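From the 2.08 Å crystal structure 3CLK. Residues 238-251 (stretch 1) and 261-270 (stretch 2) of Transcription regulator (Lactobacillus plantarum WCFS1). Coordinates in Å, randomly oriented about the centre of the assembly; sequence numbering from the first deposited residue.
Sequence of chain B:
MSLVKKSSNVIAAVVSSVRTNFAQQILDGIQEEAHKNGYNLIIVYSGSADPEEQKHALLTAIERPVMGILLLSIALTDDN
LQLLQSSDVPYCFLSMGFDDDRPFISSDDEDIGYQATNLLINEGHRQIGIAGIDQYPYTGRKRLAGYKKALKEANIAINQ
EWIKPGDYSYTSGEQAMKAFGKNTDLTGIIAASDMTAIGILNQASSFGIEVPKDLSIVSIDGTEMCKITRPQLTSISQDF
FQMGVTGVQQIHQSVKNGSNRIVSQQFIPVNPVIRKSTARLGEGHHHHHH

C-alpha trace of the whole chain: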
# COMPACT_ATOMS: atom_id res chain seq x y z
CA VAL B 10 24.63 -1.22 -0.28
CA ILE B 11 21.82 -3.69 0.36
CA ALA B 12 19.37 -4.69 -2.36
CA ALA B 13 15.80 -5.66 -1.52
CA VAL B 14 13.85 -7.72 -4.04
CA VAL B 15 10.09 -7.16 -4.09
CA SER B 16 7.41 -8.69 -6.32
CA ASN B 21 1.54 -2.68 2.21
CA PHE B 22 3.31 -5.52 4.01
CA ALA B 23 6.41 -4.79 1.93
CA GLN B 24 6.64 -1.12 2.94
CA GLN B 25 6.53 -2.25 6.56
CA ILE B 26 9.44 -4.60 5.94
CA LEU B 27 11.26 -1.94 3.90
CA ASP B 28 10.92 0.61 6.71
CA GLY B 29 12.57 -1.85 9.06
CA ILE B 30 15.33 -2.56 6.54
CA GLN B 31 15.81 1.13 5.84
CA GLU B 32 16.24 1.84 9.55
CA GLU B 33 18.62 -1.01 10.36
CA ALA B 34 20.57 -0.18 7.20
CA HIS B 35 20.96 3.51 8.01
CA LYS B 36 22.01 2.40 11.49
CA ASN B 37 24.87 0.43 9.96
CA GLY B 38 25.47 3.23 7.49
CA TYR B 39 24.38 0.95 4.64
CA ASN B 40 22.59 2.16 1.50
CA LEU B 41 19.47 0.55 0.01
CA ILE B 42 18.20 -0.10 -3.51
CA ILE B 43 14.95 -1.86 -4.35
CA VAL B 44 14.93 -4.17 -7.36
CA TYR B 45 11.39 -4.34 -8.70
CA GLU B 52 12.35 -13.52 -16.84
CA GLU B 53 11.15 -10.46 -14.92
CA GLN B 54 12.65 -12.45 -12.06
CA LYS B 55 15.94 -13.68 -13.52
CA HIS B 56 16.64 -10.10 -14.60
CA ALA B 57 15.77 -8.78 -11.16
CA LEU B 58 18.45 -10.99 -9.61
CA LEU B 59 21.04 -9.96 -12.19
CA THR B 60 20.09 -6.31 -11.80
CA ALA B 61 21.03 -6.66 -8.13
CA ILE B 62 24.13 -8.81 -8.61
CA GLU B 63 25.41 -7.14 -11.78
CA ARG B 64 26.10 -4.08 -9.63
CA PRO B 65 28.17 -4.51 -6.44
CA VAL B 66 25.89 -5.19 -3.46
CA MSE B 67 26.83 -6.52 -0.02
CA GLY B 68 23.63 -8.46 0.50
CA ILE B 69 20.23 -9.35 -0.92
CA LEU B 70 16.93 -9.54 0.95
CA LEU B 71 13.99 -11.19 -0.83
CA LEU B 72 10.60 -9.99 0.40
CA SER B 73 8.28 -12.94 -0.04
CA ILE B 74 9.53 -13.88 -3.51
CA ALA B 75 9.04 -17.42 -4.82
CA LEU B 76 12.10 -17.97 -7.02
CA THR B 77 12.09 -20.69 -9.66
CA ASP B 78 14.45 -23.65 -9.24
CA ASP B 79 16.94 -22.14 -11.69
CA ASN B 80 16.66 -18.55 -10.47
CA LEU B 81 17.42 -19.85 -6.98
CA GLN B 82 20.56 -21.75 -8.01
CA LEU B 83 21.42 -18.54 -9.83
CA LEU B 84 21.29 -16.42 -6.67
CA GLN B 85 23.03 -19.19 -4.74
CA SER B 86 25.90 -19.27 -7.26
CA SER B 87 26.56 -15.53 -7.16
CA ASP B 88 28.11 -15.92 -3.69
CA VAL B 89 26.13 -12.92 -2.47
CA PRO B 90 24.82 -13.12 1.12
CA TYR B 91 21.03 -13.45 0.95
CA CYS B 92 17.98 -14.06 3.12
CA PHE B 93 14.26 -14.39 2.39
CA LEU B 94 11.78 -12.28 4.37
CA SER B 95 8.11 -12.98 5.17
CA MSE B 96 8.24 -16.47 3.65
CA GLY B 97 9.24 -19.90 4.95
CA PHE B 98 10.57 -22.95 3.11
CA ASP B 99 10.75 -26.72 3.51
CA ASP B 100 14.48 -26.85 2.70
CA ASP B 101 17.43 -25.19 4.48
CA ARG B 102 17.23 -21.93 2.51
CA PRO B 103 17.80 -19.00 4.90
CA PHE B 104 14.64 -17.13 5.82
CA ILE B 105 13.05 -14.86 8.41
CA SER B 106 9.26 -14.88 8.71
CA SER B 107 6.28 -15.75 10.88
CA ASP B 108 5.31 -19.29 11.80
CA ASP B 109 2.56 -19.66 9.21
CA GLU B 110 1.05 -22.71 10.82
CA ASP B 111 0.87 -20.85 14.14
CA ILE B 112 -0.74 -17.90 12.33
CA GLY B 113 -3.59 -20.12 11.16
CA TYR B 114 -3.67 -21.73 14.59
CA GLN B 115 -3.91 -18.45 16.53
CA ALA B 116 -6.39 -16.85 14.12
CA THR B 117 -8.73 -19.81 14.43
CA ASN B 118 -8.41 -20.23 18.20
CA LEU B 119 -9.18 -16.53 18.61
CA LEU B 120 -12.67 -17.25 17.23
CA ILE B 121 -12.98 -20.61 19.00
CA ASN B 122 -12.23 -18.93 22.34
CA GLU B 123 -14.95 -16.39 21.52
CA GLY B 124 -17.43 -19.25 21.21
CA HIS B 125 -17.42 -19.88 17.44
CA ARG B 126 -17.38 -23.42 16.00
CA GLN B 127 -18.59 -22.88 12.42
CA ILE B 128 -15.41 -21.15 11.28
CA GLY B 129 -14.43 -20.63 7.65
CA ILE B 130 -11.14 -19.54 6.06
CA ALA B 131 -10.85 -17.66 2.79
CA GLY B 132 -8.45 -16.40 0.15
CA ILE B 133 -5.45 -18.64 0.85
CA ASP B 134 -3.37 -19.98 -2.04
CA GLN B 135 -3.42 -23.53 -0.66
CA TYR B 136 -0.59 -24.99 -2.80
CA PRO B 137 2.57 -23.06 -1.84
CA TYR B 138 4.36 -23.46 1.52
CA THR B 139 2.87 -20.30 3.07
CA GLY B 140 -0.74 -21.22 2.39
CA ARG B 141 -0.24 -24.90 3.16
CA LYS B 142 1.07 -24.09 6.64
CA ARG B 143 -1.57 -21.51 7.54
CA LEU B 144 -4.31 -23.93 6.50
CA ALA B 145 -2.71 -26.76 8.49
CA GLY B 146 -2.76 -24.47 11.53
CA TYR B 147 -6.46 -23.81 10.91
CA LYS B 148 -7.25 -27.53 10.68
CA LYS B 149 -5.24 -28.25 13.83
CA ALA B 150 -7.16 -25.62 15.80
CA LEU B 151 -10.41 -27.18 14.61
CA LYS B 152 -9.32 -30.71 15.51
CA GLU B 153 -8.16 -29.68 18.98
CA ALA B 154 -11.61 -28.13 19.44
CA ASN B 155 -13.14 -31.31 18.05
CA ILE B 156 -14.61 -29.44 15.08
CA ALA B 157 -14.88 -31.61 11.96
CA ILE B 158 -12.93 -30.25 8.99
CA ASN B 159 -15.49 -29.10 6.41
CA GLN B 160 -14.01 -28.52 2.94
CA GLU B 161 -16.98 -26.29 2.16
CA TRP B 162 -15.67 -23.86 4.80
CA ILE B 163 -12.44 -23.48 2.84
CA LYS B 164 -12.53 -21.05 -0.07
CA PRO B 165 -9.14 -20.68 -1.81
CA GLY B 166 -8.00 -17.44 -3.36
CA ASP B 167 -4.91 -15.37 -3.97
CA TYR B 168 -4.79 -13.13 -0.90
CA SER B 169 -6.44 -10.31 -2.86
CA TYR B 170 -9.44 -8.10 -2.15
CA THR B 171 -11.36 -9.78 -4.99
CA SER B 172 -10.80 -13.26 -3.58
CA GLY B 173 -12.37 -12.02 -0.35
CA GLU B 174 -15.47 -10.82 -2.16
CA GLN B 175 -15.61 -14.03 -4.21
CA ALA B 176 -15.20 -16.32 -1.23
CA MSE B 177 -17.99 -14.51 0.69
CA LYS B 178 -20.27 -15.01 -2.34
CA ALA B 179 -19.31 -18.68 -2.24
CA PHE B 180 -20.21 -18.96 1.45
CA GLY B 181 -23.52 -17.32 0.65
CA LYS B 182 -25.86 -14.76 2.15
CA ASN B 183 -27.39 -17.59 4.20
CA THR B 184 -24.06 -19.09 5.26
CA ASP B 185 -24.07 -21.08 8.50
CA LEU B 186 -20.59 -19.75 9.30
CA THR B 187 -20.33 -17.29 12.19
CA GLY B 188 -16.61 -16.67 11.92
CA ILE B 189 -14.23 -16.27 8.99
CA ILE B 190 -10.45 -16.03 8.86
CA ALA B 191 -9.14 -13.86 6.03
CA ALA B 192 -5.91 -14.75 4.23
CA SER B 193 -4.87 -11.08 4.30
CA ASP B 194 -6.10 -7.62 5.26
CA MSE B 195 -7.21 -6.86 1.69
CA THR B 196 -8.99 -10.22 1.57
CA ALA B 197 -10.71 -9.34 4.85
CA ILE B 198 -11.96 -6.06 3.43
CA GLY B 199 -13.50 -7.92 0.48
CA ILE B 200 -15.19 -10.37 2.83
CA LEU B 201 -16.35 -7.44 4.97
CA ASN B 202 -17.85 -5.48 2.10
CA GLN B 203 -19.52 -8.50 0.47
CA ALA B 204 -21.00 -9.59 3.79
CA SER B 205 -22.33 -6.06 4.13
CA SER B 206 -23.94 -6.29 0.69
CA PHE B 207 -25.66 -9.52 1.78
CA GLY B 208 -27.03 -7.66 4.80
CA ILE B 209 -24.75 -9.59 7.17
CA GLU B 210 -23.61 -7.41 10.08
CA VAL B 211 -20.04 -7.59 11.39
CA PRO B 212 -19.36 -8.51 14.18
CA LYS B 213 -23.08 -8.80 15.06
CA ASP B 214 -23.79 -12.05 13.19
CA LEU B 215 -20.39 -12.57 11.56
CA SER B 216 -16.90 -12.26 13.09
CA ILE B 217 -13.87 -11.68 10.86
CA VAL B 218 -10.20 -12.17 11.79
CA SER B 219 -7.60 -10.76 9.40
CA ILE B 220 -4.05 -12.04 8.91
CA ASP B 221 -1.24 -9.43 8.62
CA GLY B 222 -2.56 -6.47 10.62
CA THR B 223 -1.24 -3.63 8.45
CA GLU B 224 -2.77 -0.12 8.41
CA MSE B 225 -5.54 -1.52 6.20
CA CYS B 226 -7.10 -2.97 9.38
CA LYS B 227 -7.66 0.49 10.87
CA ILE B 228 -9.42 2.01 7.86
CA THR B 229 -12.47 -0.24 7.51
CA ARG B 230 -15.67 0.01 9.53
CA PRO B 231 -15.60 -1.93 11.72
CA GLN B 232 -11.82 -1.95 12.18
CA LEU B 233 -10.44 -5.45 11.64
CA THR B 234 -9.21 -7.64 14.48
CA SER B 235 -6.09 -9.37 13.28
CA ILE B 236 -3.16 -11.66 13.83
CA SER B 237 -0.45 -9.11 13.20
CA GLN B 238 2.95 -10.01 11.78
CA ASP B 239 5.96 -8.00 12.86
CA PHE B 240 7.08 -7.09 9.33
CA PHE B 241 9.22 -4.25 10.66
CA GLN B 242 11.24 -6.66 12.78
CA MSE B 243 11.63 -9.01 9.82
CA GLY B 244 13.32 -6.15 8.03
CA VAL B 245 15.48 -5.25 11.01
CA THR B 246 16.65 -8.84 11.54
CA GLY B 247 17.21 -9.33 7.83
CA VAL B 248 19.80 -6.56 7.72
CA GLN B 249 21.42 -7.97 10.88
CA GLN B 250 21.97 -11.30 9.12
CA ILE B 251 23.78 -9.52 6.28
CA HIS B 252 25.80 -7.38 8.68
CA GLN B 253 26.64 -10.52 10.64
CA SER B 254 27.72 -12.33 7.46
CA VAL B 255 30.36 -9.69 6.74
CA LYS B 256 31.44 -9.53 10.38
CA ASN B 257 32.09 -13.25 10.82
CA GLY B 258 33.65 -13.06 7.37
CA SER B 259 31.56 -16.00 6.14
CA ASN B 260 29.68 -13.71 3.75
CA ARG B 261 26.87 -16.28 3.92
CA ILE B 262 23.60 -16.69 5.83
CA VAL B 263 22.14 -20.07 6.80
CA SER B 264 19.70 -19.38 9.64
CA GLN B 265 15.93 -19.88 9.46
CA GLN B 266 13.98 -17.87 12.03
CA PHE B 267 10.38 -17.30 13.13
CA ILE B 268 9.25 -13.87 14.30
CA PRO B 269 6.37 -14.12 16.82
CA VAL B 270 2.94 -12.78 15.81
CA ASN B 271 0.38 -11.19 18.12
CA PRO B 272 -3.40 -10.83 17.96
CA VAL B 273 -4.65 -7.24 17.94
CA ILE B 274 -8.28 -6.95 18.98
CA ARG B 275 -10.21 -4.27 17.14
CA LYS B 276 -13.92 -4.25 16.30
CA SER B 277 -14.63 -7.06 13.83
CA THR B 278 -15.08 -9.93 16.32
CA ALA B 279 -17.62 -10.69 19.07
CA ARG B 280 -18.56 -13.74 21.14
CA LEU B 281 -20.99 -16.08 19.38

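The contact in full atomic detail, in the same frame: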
# COMPACT_ATOMS: atom_id res chain seq x y z
N GLN B 238 1.59 -9.53 11.99
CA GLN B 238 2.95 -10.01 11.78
C GLN B 238 3.85 -8.82 12.04
O GLN B 238 3.49 -7.69 11.73
CB GLN B 238 3.16 -10.50 10.34
CG GLN B 238 2.24 -11.62 9.90
CD GLN B 238 2.71 -12.27 8.60
OE1 GLN B 238 3.81 -12.82 8.54
NE2 GLN B 238 1.89 -12.19 7.56
N ASP B 239 5.03 -9.08 12.59
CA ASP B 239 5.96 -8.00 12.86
C ASP B 239 6.88 -7.83 11.66
O ASP B 239 8.07 -8.15 11.74
CB ASP B 239 6.79 -8.30 14.11
CG ASP B 239 7.51 -7.08 14.63
OD1 ASP B 239 7.74 -6.14 13.85
OD2 ASP B 239 7.87 -7.06 15.83
N PHE B 240 6.32 -7.31 10.56
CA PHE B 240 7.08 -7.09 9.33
C PHE B 240 8.30 -6.21 9.57
O PHE B 240 9.38 -6.47 9.02
CB PHE B 240 6.18 -6.42 8.28
CG PHE B 240 4.97 -7.23 7.89
CD1 PHE B 240 5.11 -8.48 7.29
CD2 PHE B 240 3.69 -6.74 8.12
CE1 PHE B 240 3.98 -9.22 6.90
CE2 PHE B 240 2.56 -7.47 7.74
CZ PHE B 240 2.70 -8.71 7.14
N PHE B 241 8.13 -5.17 10.37
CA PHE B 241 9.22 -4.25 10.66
C PHE B 241 10.42 -5.04 11.18
O PHE B 241 11.54 -4.90 10.67
CB PHE B 241 8.79 -3.23 11.71
CG PHE B 241 9.76 -2.09 11.87
CD1 PHE B 241 9.67 -0.97 11.05
CD2 PHE B 241 10.76 -2.14 12.83
CE1 PHE B 241 10.57 0.10 11.20
CE2 PHE B 241 11.67 -1.08 12.98
CZ PHE B 241 11.56 0.04 12.16
N GLN B 242 10.18 -5.86 12.19
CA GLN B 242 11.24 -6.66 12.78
C GLN B 242 11.88 -7.60 11.77
O GLN B 242 13.08 -7.86 11.83
CB GLN B 242 10.69 -7.46 13.96
CG GLN B 242 11.77 -8.22 14.73
CD GLN B 242 12.91 -7.31 15.18
OE1 GLN B 242 12.68 -6.25 15.77
NE2 GLN B 242 14.14 -7.73 14.90
N MSE B 243 11.08 -8.12 10.84
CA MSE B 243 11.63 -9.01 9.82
C MSE B 243 12.70 -8.24 9.07
O MSE B 243 13.78 -8.77 8.79
CB MSE B 243 10.54 -9.44 8.84
CG MSE B 243 9.49 -10.32 9.45
SE MSE B 243 8.28 -10.96 8.09
CE MSE B 243 6.80 -11.47 9.24
N GLY B 244 12.39 -6.99 8.75
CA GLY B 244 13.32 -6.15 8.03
C GLY B 244 14.55 -5.80 8.83
O GLY B 244 15.66 -5.74 8.29
N VAL B 245 14.36 -5.56 10.13
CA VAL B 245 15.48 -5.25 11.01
C VAL B 245 16.43 -6.44 11.07
O VAL B 245 17.62 -6.32 10.80
CB VAL B 245 14.99 -4.92 12.44
CG1 VAL B 245 16.19 -4.79 13.39
CG2 VAL B 245 14.19 -3.63 12.41
N THR B 246 15.88 -7.60 11.42
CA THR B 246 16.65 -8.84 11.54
C THR B 246 17.34 -9.20 10.23
O THR B 246 18.50 -9.64 10.23
CB THR B 246 15.73 -10.00 11.97
OG1 THR B 246 15.02 -9.62 13.17
CG2 THR B 246 16.53 -11.25 12.25
N GLY B 247 16.64 -9.02 9.12
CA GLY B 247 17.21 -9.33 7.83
C GLY B 247 18.54 -8.62 7.63
O GLY B 247 19.53 -9.24 7.26
N VAL B 248 18.57 -7.32 7.88
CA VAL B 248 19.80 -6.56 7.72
C VAL B 248 20.87 -7.03 8.71
O VAL B 248 22.06 -6.97 8.41
CB VAL B 248 19.56 -5.05 7.91
CG1 VAL B 248 20.88 -4.30 7.88
CG2 VAL B 248 18.64 -4.54 6.82
N GLN B 249 20.46 -7.50 9.88
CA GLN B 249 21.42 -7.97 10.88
C GLN B 249 22.08 -9.28 10.44
O GLN B 249 23.19 -9.58 10.87
CB GLN B 249 20.74 -8.14 12.24
CG GLN B 249 20.21 -6.83 12.83
CD GLN B 249 19.65 -6.99 14.23
OE1 GLN B 249 18.84 -7.88 14.49
NE2 GLN B 249 20.06 -6.11 15.13
N GLN B 250 21.39 -10.05 9.60
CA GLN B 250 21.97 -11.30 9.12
C GLN B 250 23.05 -10.98 8.09
O GLN B 250 24.08 -11.66 8.02
CB GLN B 250 20.89 -12.20 8.49
CG GLN B 250 19.97 -12.86 9.50
CD GLN B 250 20.69 -13.81 10.44
OE1 GLN B 250 21.22 -14.85 10.03
NE2 GLN B 250 20.72 -13.46 11.72
N ILE B 251 22.81 -9.94 7.29
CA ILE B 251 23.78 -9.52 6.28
C ILE B 251 25.00 -8.94 6.99
O ILE B 251 26.14 -9.32 6.71
CB ILE B 251 23.21 -8.43 5.34
CG1 ILE B 251 22.04 -8.99 4.53
CG2 ILE B 251 24.30 -7.91 4.42
CD1 ILE B 251 21.41 -7.97 3.58
N ARG B 261 27.94 -15.33 4.21
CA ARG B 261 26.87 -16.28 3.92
C ARG B 261 25.90 -16.36 5.09
O ARG B 261 26.31 -16.23 6.25
CB ARG B 261 27.44 -17.67 3.65
CG ARG B 261 28.28 -17.79 2.39
CD ARG B 261 28.68 -19.24 2.15
NE ARG B 261 29.43 -19.41 0.91
CZ ARG B 261 29.81 -20.58 0.42
NH1 ARG B 261 29.51 -21.70 1.06
NH2 ARG B 261 30.49 -20.64 -0.72
N ILE B 262 24.63 -16.59 4.80
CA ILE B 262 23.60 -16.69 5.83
C ILE B 262 22.90 -18.05 5.71
O ILE B 262 22.49 -18.45 4.63
CB ILE B 262 22.56 -15.55 5.67
CG1 ILE B 262 23.28 -14.20 5.65
CG2 ILE B 262 21.55 -15.60 6.81
CD1 ILE B 262 22.36 -13.00 5.49
N VAL B 263 22.77 -18.76 6.83
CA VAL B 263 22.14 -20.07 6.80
C VAL B 263 21.03 -20.27 7.83
O VAL B 263 20.44 -21.35 7.90
CB VAL B 263 23.18 -21.20 7.01
CG1 VAL B 263 24.29 -21.09 5.97
CG2 VAL B 263 23.75 -21.12 8.42
N SER B 264 20.74 -19.25 8.62
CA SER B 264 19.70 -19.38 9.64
C SER B 264 18.27 -19.22 9.12
O SER B 264 18.01 -18.49 8.17
CB SER B 264 19.94 -18.37 10.76
OG SER B 264 19.87 -17.04 10.27
N GLN B 265 17.36 -19.93 9.77
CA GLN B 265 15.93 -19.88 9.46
C GLN B 265 15.30 -19.48 10.79
O GLN B 265 15.49 -20.16 11.81
CB GLN B 265 15.42 -21.26 9.03
CG GLN B 265 16.15 -21.85 7.84
CD GLN B 265 15.52 -23.14 7.36
OE1 GLN B 265 15.24 -24.04 8.16
NE2 GLN B 265 15.30 -23.25 6.05
N GLN B 266 14.56 -18.38 10.79
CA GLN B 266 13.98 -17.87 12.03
C GLN B 266 12.50 -17.49 11.95
O GLN B 266 12.01 -17.07 10.90
CB GLN B 266 14.79 -16.65 12.47
CG GLN B 266 14.70 -16.30 13.93
CD GLN B 266 15.51 -15.05 14.24
OE1 GLN B 266 16.58 -14.85 13.67
NE2 GLN B 266 15.00 -14.22 15.15
N PHE B 267 11.79 -17.64 13.06
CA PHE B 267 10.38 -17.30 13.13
C PHE B 267 10.20 -16.09 14.03
O PHE B 267 10.67 -16.08 15.16
CB PHE B 267 9.54 -18.44 13.70
CG PHE B 267 9.28 -19.56 12.73
CD1 PHE B 267 9.09 -19.30 11.38
CD2 PHE B 267 9.16 -20.87 13.19
CE1 PHE B 267 8.78 -20.33 10.49
CE2 PHE B 267 8.85 -21.91 12.31
CZ PHE B 267 8.66 -21.64 10.96
N ILE B 268 9.52 -15.07 13.52
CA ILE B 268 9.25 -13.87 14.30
C ILE B 268 7.84 -14.05 14.86
O ILE B 268 6.89 -14.29 14.10
CB ILE B 268 9.29 -12.60 13.43
CG1 ILE B 268 10.64 -12.49 12.72
CG2 ILE B 268 9.04 -11.36 14.30
CD1 ILE B 268 11.82 -12.24 13.65
N PRO B 269 7.69 -13.95 16.19
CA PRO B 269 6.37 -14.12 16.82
C PRO B 269 5.31 -13.16 16.26
O PRO B 269 5.63 -12.06 15.81
CB PRO B 269 6.66 -13.85 18.30
CG PRO B 269 8.11 -14.24 18.45
CD PRO B 269 8.72 -13.66 17.20
N VAL B 270 4.06 -13.61 16.26
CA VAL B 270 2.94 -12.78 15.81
C VAL B 270 2.08 -12.53 17.04
O VAL B 270 2.17 -13.27 18.03
CB VAL B 270 2.06 -13.47 14.74
CG1 VAL B 270 2.87 -13.75 13.49
CG2 VAL B 270 1.44 -14.73 15.31
O HOH W 1 5.79 -11.88 13.07

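Residues 240-251 form a helix, and residues 261-270 run alongside it as an extended segment in the reverse sense: the CA atoms of Gln250 and Ile262 lie 6.5 Å apart at one end, those of Gln238 and Val270 4.9 Å apart at the other. In the extended chain, the CA-to-CB bonds of Ile262, Ser264, Gln266 and Ile268 point toward the helix, whereas those of Arg261, Val263 and Gln265 point away.

Ile262 opens the contact. Its CD1 lies 4.1 Å from CG1 of Ile251, an apolar pairing, while its CG2 approaches OE1 of Gln250 at 3.3 Å. That same carboxamide oxygen is the acceptor in the one direct hydrogen bond between the stretches: Ser264 OG donates to Gln250 OE1 over 2.6 Å. With chi1 and chi2 both m, the Gln250 side chain brings its oxygen to the serine hydroxyl.

Gln266 makes a looser approach, its OE1 3.9 Å from the methyl CG2 of Thr246. The threonine hydroxyl is engaged within the helix, where Gln242 NE2 donates to Thr246 OG1 at 2.7 Å.

Ile268, buried, spans the first turns of the helix. Its CG1 packs 4.1 Å from CG of selenomethionine Met243, its CD1 lies 4.2 Å from CG of Gln242, and its CG2 sits 3.8 Å from CB of Asp239. Asp239 is the N-cap: its OD1 accepts from Gln242 N at 3.0 Å, satisfying an amide that the first helical turn leaves without a backbone acceptor, while its methylene remains available to the isoleucine.

Pro269 contributes through its backbone. Water 1 accepts from Asp239 N at 2.9 Å and donates to Pro269 O at 2.8 Å, bridging the two main chains where the helix begins. Val270 closes the contact, placing CG1 4.1 Å from CA of Gln238 and 4.2 Å from CG of Gln238.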